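Local coordinates for protein erythrocyte binding antigen 140 (Plasmodium falciparum, PDB 4GF2) that probably binds sialic acid-bearing glycophorin C on the erythrocyte surface during parasite invasion, through the tandem Duffy binding domains contained in this fragment, at residues 63-66 and 67-71; 469-472 and 473-477; 531-534 and 535-539; 544-547 and 548-551. The protein carries 3 engineered substitutions. All blocks are in the same frame, centred on the assembly; numbering follows the deposited sequence.

Interaction 1: residues 63-66 and 67-71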
loop_
_atom_site.group_PDB
_atom_site.type_symbol
_atom_site.label_atom_id
_atom_site.label_comp_id
_atom_site.label_asym_id
_atom_site.label_seq_id
_atom_site.Cartn_x
_atom_site.Cartn_y
_atom_site.Cartn_z
ATOM N N PHE A 63 5.406 -30.695 -41.531
ATOM C CA PHE A 63 5.055 -30.935 -40.141
ATOM C C PHE A 63 6.287 -31.449 -39.413
ATOM O O PHE A 63 6.567 -31.051 -38.281
ATOM C CB PHE A 63 3.918 -31.949 -40.047
ATOM C CG PHE A 63 2.918 -31.646 -38.970
ATOM C CD1 PHE A 63 3.321 -31.150 -37.742
ATOM C CD2 PHE A 63 1.569 -31.858 -39.190
ATOM C CE1 PHE A 63 2.394 -30.874 -36.755
ATOM C CE2 PHE A 63 0.641 -31.585 -38.210
ATOM C CZ PHE A 63 1.052 -31.092 -36.993
ATOM N N LEU A 64 7.034 -32.329 -40.075
ATOM C CA LEU A 64 8.256 -32.868 -39.496
ATOM C C LEU A 64 9.251 -31.744 -39.231
ATOM O O LEU A 64 9.931 -31.727 -38.201
ATOM C CB LEU A 64 8.873 -33.916 -40.421
ATOM C CG LEU A 64 8.161 -35.271 -40.447
ATOM C CD1 LEU A 64 8.627 -36.101 -41.636
ATOM C CD2 LEU A 64 8.397 -36.027 -39.146
ATOM N N ILE A 65 9.324 -30.798 -40.163
ATOM C CA ILE A 65 10.216 -29.659 -40.019
ATOM C C ILE A 65 9.791 -28.780 -38.850
ATOM O O ILE A 65 10.625 -28.276 -38.101
ATOM C CB ILE A 65 10.246 -28.811 -41.297
ATOM C CG1 ILE A 65 10.964 -29.575 -42.413
ATOM C CG2 ILE A 65 10.944 -27.479 -41.037
ATOM C CD1 ILE A 65 10.859 -28.924 -43.777
ATOM N N SER A 66 8.487 -28.599 -38.694
ATOM C CA SER A 66 7.966 -27.744 -37.641
ATOM C C SER A 66 8.309 -28.277 -36.248
ATOM O O SER A 66 8.813 -27.536 -35.408
ATOM C CB SER A 66 6.456 -27.587 -37.794
ATOM O OG SER A 66 6.147 -26.931 -39.009
ATOM N N VAL A 67 8.043 -29.556 -35.997
ATOM C CA VAL A 67 8.284 -30.118 -34.669
ATOM C C VAL A 67 9.775 -30.159 -34.341
ATOM O O VAL A 67 10.186 -29.820 -33.232
ATOM C CB VAL A 67 7.671 -31.531 -34.499
ATOM C CG1 VAL A 67 6.167 -31.478 -34.676
ATOM C CG2 VAL A 67 8.299 -32.532 -35.469
ATOM N N ASN A 68 10.581 -30.565 -35.315
ATOM C CA ASN A 68 12.026 -30.647 -35.136
ATOM C C ASN A 68 12.637 -29.268 -34.891
ATOM O O ASN A 68 13.571 -29.123 -34.102
ATOM C CB ASN A 68 12.667 -31.308 -36.360
ATOM C CG ASN A 68 14.175 -31.378 -36.265
ATOM O OD1 ASN A 68 14.875 -30.467 -36.697
ATOM N ND2 ASN A 68 14.683 -32.464 -35.698
ATOM N N THR A 69 12.100 -28.251 -35.558
ATOM C CA THR A 69 12.596 -26.892 -35.385
ATOM C C THR A 69 12.181 -26.370 -34.016
ATOM O O THR A 69 12.978 -25.752 -33.308
ATOM C CB THR A 69 12.083 -25.941 -36.484
ATOM O OG1 THR A 69 12.520 -26.403 -37.768
ATOM C CG2 THR A 69 12.615 -24.536 -36.264
ATOM N N GLU A 70 10.934 -26.634 -33.644
ATOM C CA GLU A 70 10.428 -26.244 -32.334
ATOM C C GLU A 70 11.358 -26.754 -31.234
ATOM O O GLU A 70 11.652 -26.037 -30.280
ATOM C CB GLU A 70 9.008 -26.782 -32.132
ATOM C CG GLU A 70 8.458 -26.600 -30.721
ATOM C CD GLU A 70 8.150 -25.154 -30.379
ATOM O OE1 GLU A 70 8.205 -24.291 -31.288
ATOM O OE2 GLU A 70 7.848 -24.885 -29.196
ATOM N N ALA A 71 11.831 -27.989 -31.381
ATOM C CA ALA A 71 12.757 -28.582 -30.416
ATOM C C ALA A 71 14.077 -27.802 -30.304
ATOM O O ALA A 71 14.493 -27.441 -29.202
ATOM C CB ALA A 71 13.032 -30.027 -30.779
#
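The carbonyls of F63, L64, I65 and S66 accept in turn from the N-H groups of V67, N68, T69 and E70, four i to i+4 bonds of an uninterrupted alpha-helix, with phi and psi near -65° and -42°. These two and a half turns belong to helix 56-78, a buried part of the N-terminal Duffy binding domain, and they are a worked example of how one helix divides its surface among several neighbours. On one side V67 carries its methyls back over the preceding turn: CG1 meets F63 CD1 at 4.2 Å, obliquely to the ring, while CG2 lies 3.3 Å from L64 O. The F63 ring itself belongs to an aromatic cluster, meeting F48 edge-to-face and touching W142 and F59. Two polar ends leave the helix on different sides: N68 ND2 bonds to N157 OD1 and H153 O, whereas the E70 carboxylate takes the N-H of disulfide-bonded C44 and the S93 hydroxyl, and pairs with K17. I65 and T69 run side by side, pointing the same way, with I65 CG2 3.8 Å from T69 OG1. With OG1 placed beside its own backbone N (chi1 -60°), the T69 hydroxyl turns back along the helix instead of outward. I65 O is thereby gripped twice: T69 N arrives at 2.9 Å on one face of the carbonyl plane, and T69 OG1 at 2.7 Å on the other.

Interaction 2: residues 469-472 and 473-477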
loop_
_atom_site.group_PDB
_atom_site.type_symbol
_atom_site.label_atom_id
_atom_site.label_comp_id
_atom_site.label_asym_id
_atom_site.label_seq_id
_atom_site.Cartn_x
_atom_site.Cartn_y
_atom_site.Cartn_z
ATOM N N ASP A 469 -17.451 14.875 16.615
ATOM C CA ASP A 469 -17.248 16.036 15.753
ATOM C C ASP A 469 -15.775 16.304 15.469
ATOM O O ASP A 469 -15.374 17.442 15.216
ATOM C CB ASP A 469 -17.904 17.272 16.372
ATOM C CG ASP A 469 -19.416 17.158 16.433
ATOM O OD1 ASP A 469 -20.011 16.630 15.468
ATOM O OD2 ASP A 469 -20.010 17.586 17.446
ATOM N N TYR A 470 -14.971 15.248 15.503
ATOM C CA TYR A 470 -13.567 15.358 15.142
ATOM C C TYR A 470 -13.447 15.885 13.718
ATOM O O TYR A 470 -12.483 16.572 13.382
ATOM C CB TYR A 470 -12.867 14.002 15.271
ATOM C CG TYR A 470 -13.574 12.868 14.560
ATOM C CD1 TYR A 470 -13.406 12.668 13.199
ATOM C CD2 TYR A 470 -14.403 11.995 15.253
ATOM C CE1 TYR A 470 -14.045 11.637 12.545
ATOM C CE2 TYR A 470 -15.047 10.958 14.605
ATOM C CZ TYR A 470 -14.863 10.785 13.250
ATOM O OH TYR A 470 -15.498 9.757 12.595
ATOM N N ASP A 471 -14.438 15.574 12.887
ATOM C CA ASP A 471 -14.425 16.007 11.496
ATOM C C ASP A 471 -14.706 17.502 11.379
ATOM O O ASP A 471 -13.996 18.218 10.674
ATOM C CB ASP A 471 -15.449 15.221 10.679
ATOM C CG ASP A 471 -15.315 15.467 9.192
ATOM O OD1 ASP A 471 -14.186 15.746 8.736
ATOM O OD2 ASP A 471 -16.336 15.382 8.478
ATOM N N LYS A 472 -15.746 17.970 12.065
ATOM C CA LYS A 472 -16.063 19.395 12.084
ATOM C C LYS A 472 -14.901 20.191 12.663
ATOM O O LYS A 472 -14.561 21.264 12.166
ATOM C CB LYS A 472 -17.323 19.668 12.910
ATOM C CG LYS A 472 -18.615 19.674 12.108
ATOM C CD LYS A 472 -19.803 20.052 12.986
ATOM C CE LYS A 472 -21.086 20.166 12.178
ATOM N NZ LYS A 472 -22.247 20.556 13.026
ATOM N N PHE A 473 -14.300 19.664 13.723
ATOM C CA PHE A 473 -13.191 20.341 14.378
ATOM C C PHE A 473 -12.032 20.552 13.408
ATOM O O PHE A 473 -11.403 21.612 13.394
ATOM C CB PHE A 473 -12.724 19.538 15.591
ATOM C CG PHE A 473 -11.660 20.223 16.394
ATOM C CD1 PHE A 473 -11.934 21.406 17.058
ATOM C CD2 PHE A 473 -10.388 19.682 16.490
ATOM C CE1 PHE A 473 -10.959 22.039 17.800
ATOM C CE2 PHE A 473 -9.409 20.309 17.230
ATOM C CZ PHE A 473 -9.693 21.489 17.888
ATOM N N GLN A 474 -11.763 19.541 12.589
ATOM C CA GLN A 474 -10.667 19.601 11.630
ATOM C C GLN A 474 -10.917 20.657 10.556
ATOM O O GLN A 474 -9.976 21.163 9.945
ATOM C CB GLN A 474 -10.459 18.229 10.985
ATOM C CG GLN A 474 -9.398 18.201 9.897
ATOM C CD GLN A 474 -9.991 18.089 8.503
ATOM O OE1 GLN A 474 -10.969 17.368 8.288
ATOM N NE2 GLN A 474 -9.403 18.805 7.547
ATOM N N LYS A 475 -12.183 20.990 10.331
ATOM C CA LYS A 475 -12.539 21.983 9.320
ATOM C C LYS A 475 -12.352 23.417 9.817
ATOM O O LYS A 475 -12.393 24.359 9.027
ATOM C CB LYS A 475 -13.986 21.785 8.856
ATOM C CG LYS A 475 -14.225 20.498 8.082
ATOM C CD LYS A 475 -15.479 20.599 7.225
ATOM C CE LYS A 475 -15.724 19.328 6.421
ATOM N NZ LYS A 475 -16.315 18.236 7.243
ATOM N N ILE A 476 -12.148 23.583 11.121
ATOM C CA ILE A 476 -11.961 24.910 11.701
ATOM C C ILE A 476 -10.549 25.425 11.443
ATOM O O ILE A 476 -9.576 24.718 11.704
ATOM C CB ILE A 476 -12.202 24.893 13.219
ATOM C CG1 ILE A 476 -13.676 24.611 13.514
ATOM C CG2 ILE A 476 -11.788 26.221 13.843
ATOM C CD1 ILE A 476 -14.006 24.560 14.986
ATOM N N PRO A 477 -10.433 26.663 10.935
ATOM C CA PRO A 477 -9.119 27.263 10.702
ATOM C C PRO A 477 -8.142 26.956 11.830
ATOM O O PRO A 477 -8.451 27.151 13.006
ATOM C CB PRO A 477 -9.432 28.756 10.639
ATOM C CG PRO A 477 -10.791 28.804 10.040
ATOM C CD PRO A 477 -11.522 27.580 10.555
#
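The D471 carboxylate and the Q474 amide cross obliquely, their planes 28° apart, with D471 OD1 and Q474 OE1 3.6 Å from each other. The third flat group, the Y470 ring, is stacked on the indole of W454 from helix 435-457. D471 OD1 and Q474 OE1 are both acceptor oxygens, so the pair depends on donors from elsewhere: OD1 forms a salt bridge with K450, and OE1 receives a weak bond from the indole N-H of W446. The other carboxylate oxygen is used locally, D471 OD2 meeting K475 NZ at 3.1 Å in a salt bridge from i to i+4. K475 gets there by running extended and then folding at its last torsion (chi4 78°), its CG passing 3.5 Å from D471 O on the way. D471 is thus shared between two lysines, one on its own helix and one on another, which would be expected to favour its charged form.

The backbone underneath is a short helix, 470-475. F473 N bonds to D469 O at 2.9 Å and Q474 N to Y470 O at 3.2 Å, both i to i+4. K475 N then divides itself: a 3.0 Å bond to K472 O, one residue closer than the regular partner, and a weak one to D471 O. Among its neighbours, the short helix sets Y470, F473 and Q474 against helix 388-407 within the second Duffy binding domain, and the chain runs on through I476 to P477, the N-cap of helix 478-508.

Interaction 3: residues 531-534 and 535-539. With GOL (glycerol), chain I.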
loop_
_atom_site.group_PDB
_atom_site.type_symbol
_atom_site.label_atom_id
_atom_site.label_comp_id
_atom_site.label_asym_id
_atom_site.label_seq_id
_atom_site.Cartn_x
_atom_site.Cartn_y
_atom_site.Cartn_z
ATOM N N LEU A 531 5.185 37.275 29.646
ATOM C CA LEU A 531 5.411 36.488 28.446
ATOM C C LEU A 531 4.081 36.078 27.828
ATOM O O LEU A 531 3.903 36.148 26.612
ATOM C CB LEU A 531 6.248 35.246 28.764
ATOM C CG LEU A 531 6.428 34.259 27.608
ATOM C CD1 LEU A 531 7.145 34.913 26.436
ATOM C CD2 LEU A 531 7.174 33.014 28.071
ATOM N N LYS A 532 3.144 35.654 28.670
ATOM C CA LYS A 532 1.844 35.210 28.189
ATOM C C LYS A 532 1.051 36.399 27.663
ATOM O O LYS A 532 0.252 36.262 26.737
ATOM C CB LYS A 532 1.063 34.502 29.301
ATOM C CG LYS A 532 1.798 33.329 29.950
ATOM C CD LYS A 532 2.198 32.249 28.950
ATOM C CE LYS A 532 0.999 31.468 28.438
ATOM N NZ LYS A 532 1.409 30.386 27.498
ATOM N N LYS A 533 1.282 37.566 28.254
ATOM C CA LYS A 533 0.602 38.783 27.830
ATOM C C LYS A 533 0.963 39.136 26.392
ATOM O O LYS A 533 0.095 39.506 25.603
ATOM C CB LYS A 533 0.959 39.948 28.754
ATOM C CG LYS A 533 0.305 41.262 28.360
ATOM C CD LYS A 533 0.714 42.394 29.290
ATOM C CE LYS A 533 0.170 43.733 28.813
ATOM N NZ LYS A 533 -1.319 43.771 28.782
ATOM N N SER A 534 2.241 39.025 26.049
ATOM C CA SER A 534 2.670 39.303 24.683
ATOM C C SER A 534 2.091 38.278 23.709
ATOM O O SER A 534 1.661 38.635 22.611
ATOM C CB SER A 534 4.199 39.357 24.578
ATOM O OG SER A 534 4.811 38.181 25.073
ATOM N N GLU A 535 2.060 37.014 24.120
ATOM C CA GLU A 535 1.503 35.956 23.286
ATOM C C GLU A 535 0.036 36.251 23.016
ATOM O O GLU A 535 -0.442 36.138 21.886
ATOM C CB GLU A 535 1.632 34.602 23.978
ATOM C CG GLU A 535 3.059 34.136 24.178
ATOM C CD GLU A 535 3.137 32.874 25.015
ATOM O OE1 GLU A 535 2.076 32.391 25.460
ATOM O OE2 GLU A 535 4.257 32.363 25.227
ATOM N N TYR A 536 -0.669 36.633 24.076
ATOM C CA TYR A 536 -2.077 36.987 23.991
ATOM C C TYR A 536 -2.293 38.130 23.008
ATOM O O TYR A 536 -3.163 38.059 22.144
ATOM C CB TYR A 536 -2.589 37.384 25.375
ATOM C CG TYR A 536 -3.978 37.976 25.379
ATOM C CD1 TYR A 536 -5.101 37.162 25.461
ATOM C CD2 TYR A 536 -4.169 39.347 25.310
ATOM C CE1 TYR A 536 -6.375 37.701 25.471
ATOM C CE2 TYR A 536 -5.438 39.893 25.318
ATOM C CZ TYR A 536 -6.537 39.066 25.400
ATOM O OH TYR A 536 -7.802 39.607 25.407
ATOM N N GLU A 537 -1.487 39.179 23.141
ATOM C CA GLU A 537 -1.618 40.364 22.302
ATOM C C GLU A 537 -1.409 40.038 20.830
ATOM O O GLU A 537 -2.146 40.520 19.971
ATOM C CB GLU A 537 -0.621 41.436 22.741
ATOM C CG GLU A 537 -0.981 42.100 24.059
ATOM C CD GLU A 537 0.072 43.089 24.516
ATOM O OE1 GLU A 537 1.207 43.031 23.998
ATOM O OE2 GLU A 537 -0.237 43.928 25.388
ATOM N N LYS A 538 -0.398 39.223 20.547
ATOM C CA LYS A 538 -0.115 38.810 19.179
ATOM C C LYS A 538 -1.338 38.154 18.553
ATOM O O LYS A 538 -1.807 38.571 17.495
ATOM C CB LYS A 538 1.065 37.835 19.142
ATOM C CG LYS A 538 2.431 38.491 19.295
ATOM C CD LYS A 538 3.551 37.470 19.137
ATOM C CE LYS A 538 4.927 38.121 19.170
ATOM N NZ LYS A 538 5.251 38.697 20.505
ATOM N N GLN A 539 -1.854 37.127 19.218
ATOM C CA GLN A 539 -2.953 36.340 18.675
ATOM C C GLN A 539 -4.254 37.126 18.600
ATOM O O GLN A 539 -5.043 36.948 17.673
ATOM C CB GLN A 539 -3.154 35.086 19.515
ATOM C CG GLN A 539 -1.988 34.123 19.439
ATOM C CD GLN A 539 -2.085 33.037 20.478
ATOM O OE1 GLN A 539 -2.434 31.898 20.174
ATOM N NE2 GLN A 539 -1.785 33.387 21.720
HETATM C C1 GOL I . 8.058 34.320 21.056
HETATM O O1 GOL I . 7.678 33.219 21.851
HETATM C C2 GOL I . 7.869 35.604 21.855
HETATM O O2 GOL I . 8.718 35.598 22.982
HETATM C C3 GOL I . 6.415 35.727 22.297
HETATM O O3 GOL I . 6.185 37.011 22.832
#
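L531 crosses E535, its CG 3.7 Å from E535 OE2. Its carbonyl serves two donors that arrive from the same face of the plane: E535 N, the regular helical bond, and S534 OG at 2.7 Å. K532 comes next, and its chain folds twice, at chi2 and chi3, to bring NZ to 2.9 Å from E535 OE1. The ammonium uses the syn lone pair of that oxygen, the side facing OE2, while the indole N-H of W486 on helix 478-508 also donates to OE1. Two donors on OE1 restrain this buried carboxylate and probably help keep it ionised. K533, by contrast, points to the exposed side, where its NZ forms a looser salt bridge with E537 OE2 at 3.6 Å; E537 CG packs on K533 O at 3.2 Å. S534 closes the segment. Its OG sits between its own backbone N and carbonyl carbon (chi1 55°), a position from which it reaches back to L531 O. The same hydroxyl accepts from O3 of a glycerol, probably from the crystallisation liquor, at 2.9 Å, and K538 NZ donates to that O3 at 3.0 Å, so the glycerol bridges S534 and K538 one turn apart. Y536 lies on the inner side, touching helix 563-570 and W486. Such i to i+3 and i to i+4 lysine-glutamate salt bridges are a familiar feature of alpha-helices; the inward K532-E535 and outward K533-E537 pairs mark the two sides of an amphipathic helix, here helix 518-548, which packs on W486 and F490 of helix 478-508.

Interaction 4: residues 544-547 and 548-551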
loop_
_atom_site.group_PDB
_atom_site.type_symbol
_atom_site.label_atom_id
_atom_site.label_comp_id
_atom_site.label_asym_id
_atom_site.label_seq_id
_atom_site.Cartn_x
_atom_site.Cartn_y
_atom_site.Cartn_z
ATOM N N THR A 544 -8.351 39.692 15.360
ATOM C CA THR A 544 -9.097 40.911 15.072
ATOM C C THR A 544 -8.916 41.352 13.623
ATOM O O THR A 544 -9.891 41.605 12.915
ATOM C CB THR A 544 -8.648 42.059 15.989
ATOM O OG1 THR A 544 -8.838 41.684 17.357
ATOM C CG2 THR A 544 -9.447 43.320 15.697
ATOM N N LYS A 545 -7.664 41.449 13.190
ATOM C CA LYS A 545 -7.358 41.865 11.827
ATOM C C LYS A 545 -7.951 40.899 10.807
ATOM O O LYS A 545 -8.487 41.324 9.784
ATOM C CB LYS A 545 -5.845 41.984 11.631
ATOM C CG LYS A 545 -5.236 43.191 12.327
ATOM C CD LYS A 545 -3.724 43.229 12.175
ATOM C CE LYS A 545 -3.147 44.510 12.756
ATOM N NZ LYS A 545 -1.661 44.482 12.825
ATOM N N ASP A 546 -7.856 39.600 11.086
ATOM C CA ASP A 546 -8.416 38.592 10.191
ATOM C C ASP A 546 -9.938 38.688 10.171
ATOM O O ASP A 546 -10.556 38.657 9.105
ATOM C CB ASP A 546 -7.987 37.179 10.604
ATOM C CG ASP A 546 -6.549 36.859 10.214
ATOM O OD1 ASP A 546 -5.928 37.660 9.483
ATOM O OD2 ASP A 546 -6.045 35.792 10.628
ATOM N N LYS A 547 -10.541 38.804 11.350
ATOM C CA LYS A 547 -11.992 38.919 11.454
ATOM C C LYS A 547 -12.507 40.060 10.582
ATOM O O LYS A 547 -13.496 39.907 9.867
ATOM C CB LYS A 547 -12.415 39.144 12.908
ATOM C CG LYS A 547 -13.924 39.226 13.100
ATOM C CD LYS A 547 -14.302 39.517 14.545
ATOM C CE LYS A 547 -13.896 40.924 14.960
ATOM N NZ LYS A 547 -14.299 41.235 16.360
ATOM N N ASN A 548 -11.829 41.202 10.640
ATOM C CA ASN A 548 -12.235 42.372 9.864
ATOM C C ASN A 548 -12.123 42.134 8.362
ATOM O O ASN A 548 -12.840 42.749 7.574
ATOM C CB ASN A 548 -11.403 43.591 10.263
ATOM C CG ASN A 548 -11.674 44.042 11.686
ATOM O OD1 ASN A 548 -12.785 43.891 12.196
ATOM N ND2 ASN A 548 -10.657 44.598 12.334
ATOM N N LYS A 549 -11.219 41.242 7.972
ATOM C CA LYS A 549 -11.065 40.863 6.571
ATOM C C LYS A 549 -12.079 39.788 6.188
ATOM O O LYS A 549 -12.002 39.205 5.107
ATOM C CB LYS A 549 -9.642 40.370 6.307
ATOM C CG LYS A 549 -8.591 41.472 6.348
ATOM C CD LYS A 549 -7.235 40.950 6.807
ATOM C CE LYS A 549 -6.666 39.912 5.852
ATOM N NZ LYS A 549 -5.412 39.301 6.384
ATOM N N LYS A 550 -13.022 39.525 7.090
ATOM C CA LYS A 550 -14.143 38.628 6.818
ATOM C C LYS A 550 -13.694 37.205 6.486
ATOM O O LYS A 550 -14.338 36.508 5.700
ATOM C CB LYS A 550 -15.009 39.190 5.684
ATOM C CG LYS A 550 -15.553 40.583 5.968
ATOM C CD LYS A 550 -16.440 41.087 4.838
ATOM C CE LYS A 550 -16.963 42.485 5.130
ATOM N NZ LYS A 550 -17.856 42.995 4.053
ATOM N N MET A 551 -12.594 36.776 7.097
ATOM C CA MET A 551 -12.084 35.425 6.893
ATOM C C MET A 551 -12.899 34.422 7.706
ATOM O O MET A 551 -12.834 33.217 7.465
ATOM C CB MET A 551 -10.606 35.348 7.288
ATOM C CG MET A 551 -9.706 36.291 6.497
ATOM S SD MET A 551 -8.045 36.462 7.188
ATOM C CE MET A 551 -7.360 34.839 6.871
#
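The tight part of this contact lies where M551 folds back over D546, with M551 SD only 3.3 Å from D546 OD1 and 3.4 Å from D546 CG. The backbone beneath it has the form of a Schellman motif at the C-terminal end of helix 518-548. K550 N bonds to K547 O at 2.8 Å, the inner bond of the motif, and M551 N reaches D546 O in a weak but straight bond (169°), its i+5 to i bond. K550 takes a left-handed conformation (phi 61°) that makes this reversal possible and turns M551 toward the helix. CG of M551 lies beside its backbone N (chi1 -60°) and the chain runs on extended at chi2, which sets SD over the face of the D546 carboxylate; the bend at chi3 then places CE.

The other side is open. N548 and T544 lie side by side, N548 ND2 3.8 Å from T544 CG2, and N548 N bonds to T544 O at 3.0 Å. K549 crosses D546 from the solvent side, its CD resting 3.3 Å from K545 O and its NZ making a long salt bridge with D546 OD1 at 3.5 Å. D546 OD2 is held separately, by K542 one turn back. Shared between these two lysines, D546 probably stays ionised, with the M551 sulfur packed on the face of its carboxylate.

In the fold
Interaction 1 stands alone on helix 56-78 in the first Duffy binding domain, about 73 Å centre to centre from interaction 2, which lies in the second on the opposite side of the chain's centre. Interaction 3 lies within helix 518-548 and interaction 4 at its C-terminal end, running into the loop that follows, with centres about 18 Å apart. Interaction 2, on the short helix 470-475, comes within about 6 Å of interaction 4 between nearest atoms. All four are local contacts, in series along a mostly helical chain, and none touches another, while the elongated chain sets the two domains apart for what is probably receptor binding.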